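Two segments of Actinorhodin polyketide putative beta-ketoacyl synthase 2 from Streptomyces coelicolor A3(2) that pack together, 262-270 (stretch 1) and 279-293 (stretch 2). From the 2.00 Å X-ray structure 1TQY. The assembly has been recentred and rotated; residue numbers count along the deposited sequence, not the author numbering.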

# COMPACT_ATOMS: atom_id res chain seq x y z
N LEU B 262 -21.83 -4.91 -1.05
CA LEU B 262 -20.91 -4.31 -0.10
C LEU B 262 -21.61 -2.97 0.18
O LEU B 262 -21.41 -2.00 -0.54
N ALA B 263 -22.43 -2.94 1.22
CA ALA B 263 -23.21 -1.75 1.56
C ALA B 263 -22.45 -0.54 2.07
O ALA B 263 -22.70 0.59 1.62
N GLY B 264 -21.55 -0.75 3.02
CA GLY B 264 -20.79 0.37 3.56
C GLY B 264 -19.41 -0.06 4.03
O GLY B 264 -19.16 -1.24 4.27
N CYS B 265 -18.51 0.92 4.15
CA CYS B 265 -17.13 0.70 4.59
C CYS B 265 -16.63 1.89 5.40
O CYS B 265 -17.11 3.00 5.22
N ALA B 266 -15.66 1.65 6.27
CA ALA B 266 -15.09 2.72 7.07
C ALA B 266 -13.77 2.32 7.73
O ALA B 266 -13.60 1.17 8.15
N SER B 267 -12.86 3.28 7.83
CA SER B 267 -11.55 3.07 8.44
C SER B 267 -11.26 4.19 9.43
O SER B 267 -11.47 5.36 9.11
N THR B 268 -10.80 3.84 10.62
CA THR B 268 -10.45 4.85 11.63
C THR B 268 -9.09 4.43 12.17
O THR B 268 -8.59 3.36 11.83
N PHE B 269 -8.48 5.28 12.99
CA PHE B 269 -7.18 4.97 13.56
C PHE B 269 -7.19 5.35 15.04
O PHE B 269 -7.61 6.44 15.39
N ASP B 270 -6.74 4.45 15.91
CA ASP B 270 -6.74 4.73 17.35
C ASP B 270 -5.77 5.84 17.73
O ASP B 270 -4.79 6.09 17.03
N ALA B 279 -10.41 3.72 21.92
CA ALA B 279 -10.07 3.18 20.61
C ALA B 279 -11.09 3.68 19.61
O ALA B 279 -12.16 4.16 20.00
N GLY B 280 -10.77 3.57 18.32
CA GLY B 280 -11.68 4.03 17.29
C GLY B 280 -12.50 2.95 16.60
O GLY B 280 -13.08 3.20 15.55
N LEU B 281 -12.55 1.75 17.18
CA LEU B 281 -13.31 0.64 16.58
C LEU B 281 -14.81 0.93 16.56
O LEU B 281 -15.50 0.67 15.57
N GLU B 282 -15.32 1.47 17.67
CA GLU B 282 -16.74 1.78 17.75
C GLU B 282 -17.06 2.79 16.65
O GLU B 282 -18.00 2.60 15.88
N ARG B 283 -16.26 3.85 16.55
CA ARG B 283 -16.48 4.86 15.53
C ARG B 283 -16.51 4.26 14.12
O ARG B 283 -17.40 4.58 13.32
N ALA B 284 -15.56 3.38 13.80
CA ALA B 284 -15.52 2.75 12.48
C ALA B 284 -16.83 2.03 12.20
O ALA B 284 -17.41 2.16 11.12
N ILE B 285 -17.31 1.26 13.18
CA ILE B 285 -18.55 0.54 13.01
C ILE B 285 -19.71 1.47 12.67
O ILE B 285 -20.43 1.25 11.68
N ARG B 286 -19.90 2.50 13.48
CA ARG B 286 -21.00 3.44 13.24
C ARG B 286 -20.83 4.18 11.92
O ARG B 286 -21.82 4.56 11.29
N LEU B 287 -19.59 4.41 11.51
CA LEU B 287 -19.33 5.09 10.25
C LEU B 287 -19.76 4.17 9.12
O LEU B 287 -20.44 4.58 8.18
N ALA B 288 -19.37 2.90 9.22
CA ALA B 288 -19.72 1.93 8.20
C ALA B 288 -21.24 1.75 8.11
O ALA B 288 -21.78 1.62 7.01
N LEU B 289 -21.93 1.73 9.25
CA LEU B 289 -23.38 1.57 9.24
C LEU B 289 -24.08 2.75 8.58
O LEU B 289 -25.09 2.56 7.89
N ASN B 290 -23.56 3.95 8.79
CA ASN B 290 -24.13 5.16 8.20
C ASN B 290 -23.97 5.18 6.69
O ASN B 290 -24.88 5.58 5.95
N ASP B 291 -22.79 4.77 6.25
CA ASP B 291 -22.47 4.72 4.84
C ASP B 291 -23.47 3.78 4.17
O ASP B 291 -23.95 4.05 3.07
N ALA B 292 -23.81 2.71 4.87
CA ALA B 292 -24.75 1.71 4.37
C ALA B 292 -26.20 2.13 4.54
O ALA B 292 -27.09 1.51 3.97
N GLY B 293 -26.44 3.18 5.32
CA GLY B 293 -27.81 3.63 5.55
C GLY B 293 -28.58 2.62 6.38
O GLY B 293 -29.79 2.45 6.21

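Strand 262-269 and helix 281-292 run roughly antiparallel, at 146°, and their axes approach to 5.8 Å. The axes come close, and small residues, Gly264, Ala266, Ala284 and Ala288, line much of the contact, with Thr268 and Leu287 among them. The two stretches bury 585 Å² between them.

The apolar contacts are short. Ala266 points toward the helix, and its CB lies 3.5 Å from Leu287 CB and 3.9 Å from Ala288 CB. The same methyl also sits against helix backbone, with Ala266 CB 3.4 Å from Ala284 O. Leu287 points toward the strand with chi1 at -111° and chi2 at 30°, both between wells. Near the end of the helix, Ala263 CB meets Ala292 CB at 3.6 Å. Gly264 lies between these contacts, its CA 4.3 Å from Ala292 CA. A CB on Gly264 would point at the helix and clash with Ala288 O and Ala292 N. Cys265 (m), Ser267 (m) and Phe269 (t) point away from the helix. On the helix, Leu281, Ile285 and Leu289 point away from the strand.

Thr268 has the largest area covered by the other stretch. It points toward the helix with chi1 p. Its methyl packs on the first turn, with Thr268 CG2 3.6 Å from Ala284 N, and it reaches Leu287 CD2 at 4.0 Å from CG2.

Three direct hydrogen bonds cross the contact. Thr268 OG1 donates to Gly280 O at 2.6 Å. That carbonyl also accepts from Ala284 N at 3.0 Å, so the hydroxyl joins the first helical turn. Asp270 (m) points sideways from its CA, but its end comes nearer. Its OD1 accepts from Gly280 N at 2.6 Å, almost in line at 177°. Gly280 is the N-cap residue, so this bond ties the start of the helix to the loop residue just after the strand. A CB there would clash with Thr268 OG1. Towards the other end, Asp291 (t) points toward the strand, and Cys265 N donates to Asp291 OD2 at 3.0 Å.

Arg283 points toward the strand, with chi1 and chi2 t and chi3 p. Thr268 CB lies over one face of its guanidinium, 3.7 Å from Arg283 NH2. Phe269 O lies at the edge, near the plane. Water 1 bridges this gap: it accepts from Arg283 NH2 at 2.6 Å and donates to Phe269 O at 2.9 Å.

On the helix side turned from the strand, Arg286 NE and Glu282 OE1 form a salt bridge at 3.2 Å.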

# COMPACT_ATOMS: atom_id res chain seq x y z
CB LEU B 262 -19.55 -4.07 -0.75
CG LEU B 262 -18.34 -4.06 0.18
CD1 LEU B 262 -17.19 -3.33 -0.51
CD2 LEU B 262 -18.67 -3.38 1.49
CB ALA B 263 -24.30 -2.13 2.56
CB CYS B 265 -16.20 0.56 3.38
SG CYS B 265 -16.78 -0.57 2.10
CB ALA B 266 -16.08 3.16 8.13
CB SER B 267 -10.43 3.09 7.38
OG SER B 267 -10.58 2.04 6.45
CB THR B 268 -11.45 4.92 12.82
OG1 THR B 268 -11.44 3.68 13.53
CG2 THR B 268 -12.86 5.24 12.34
CB PHE B 269 -6.07 5.73 12.83
CG PHE B 269 -4.69 5.26 13.18
CD1 PHE B 269 -4.28 3.98 12.83
CD2 PHE B 269 -3.81 6.07 13.88
CE1 PHE B 269 -3.01 3.50 13.19
CE2 PHE B 269 -2.53 5.62 14.24
CZ PHE B 269 -2.13 4.33 13.89
CB ASP B 270 -6.36 3.48 18.16
CG ASP B 270 -7.37 2.36 18.02
OD1 ASP B 270 -8.52 2.60 17.61
OD2 ASP B 270 -7.00 1.21 18.35
CB ALA B 279 -10.09 1.66 20.64
CB LEU B 281 -13.04 -0.67 17.33
CG LEU B 281 -13.80 -1.93 16.87
CD1 LEU B 281 -13.51 -2.17 15.39
CD2 LEU B 281 -13.37 -3.15 17.69
CB GLU B 282 -17.09 2.38 19.13
CG GLU B 282 -18.58 2.69 19.31
CD GLU B 282 -18.87 3.47 20.59
OE1 GLU B 282 -20.03 3.88 20.80
OE2 GLU B 282 -17.92 3.68 21.39
CB ARG B 283 -15.43 5.97 15.61
CG ARG B 283 -15.61 7.07 14.54
CD ARG B 283 -14.82 8.35 14.84
NE ARG B 283 -13.37 8.21 14.64
CZ ARG B 283 -12.53 7.74 15.55
NH1 ARG B 283 -12.99 7.37 16.75
NH2 ARG B 283 -11.24 7.64 15.27
CB ALA B 284 -14.34 1.76 12.39
CB ILE B 285 -18.94 -0.23 14.27
CG1 ILE B 285 -17.90 -1.32 14.56
CG2 ILE B 285 -20.33 -0.82 14.08
CD1 ILE B 285 -18.04 -1.93 15.93
CB ARG B 286 -21.11 4.45 14.37
CG ARG B 286 -21.46 3.87 15.70
CD ARG B 286 -21.42 4.93 16.78
NE ARG B 286 -21.73 4.33 18.07
CZ ARG B 286 -22.95 3.97 18.46
NH1 ARG B 286 -23.99 4.15 17.65
NH2 ARG B 286 -23.11 3.38 19.64
CB LEU B 287 -17.85 5.44 10.12
CG LEU B 287 -17.44 6.91 10.20
CD1 LEU B 287 -18.39 7.70 11.08
CD2 LEU B 287 -16.00 7.01 10.69
CB ALA B 288 -19.04 0.58 8.50
CB LEU B 289 -23.91 1.39 10.67
CG LEU B 289 -23.62 0.05 11.34
CD1 LEU B 289 -24.17 0.07 12.76
CD2 LEU B 289 -24.27 -1.08 10.54
CB ASN B 290 -23.45 6.42 8.74
CG ASN B 290 -23.94 6.80 10.10
OD1 ASN B 290 -25.14 6.91 10.34
ND2 ASN B 290 -23.00 7.04 11.02
CB ASP B 291 -21.03 4.21 4.68
CG ASP B 291 -20.55 4.21 3.25
OD1 ASP B 291 -21.05 5.02 2.45
OD2 ASP B 291 -19.64 3.41 2.94
CB ALA B 292 -24.51 0.39 5.08
O HOH W 1 -9.86 6.71 17.21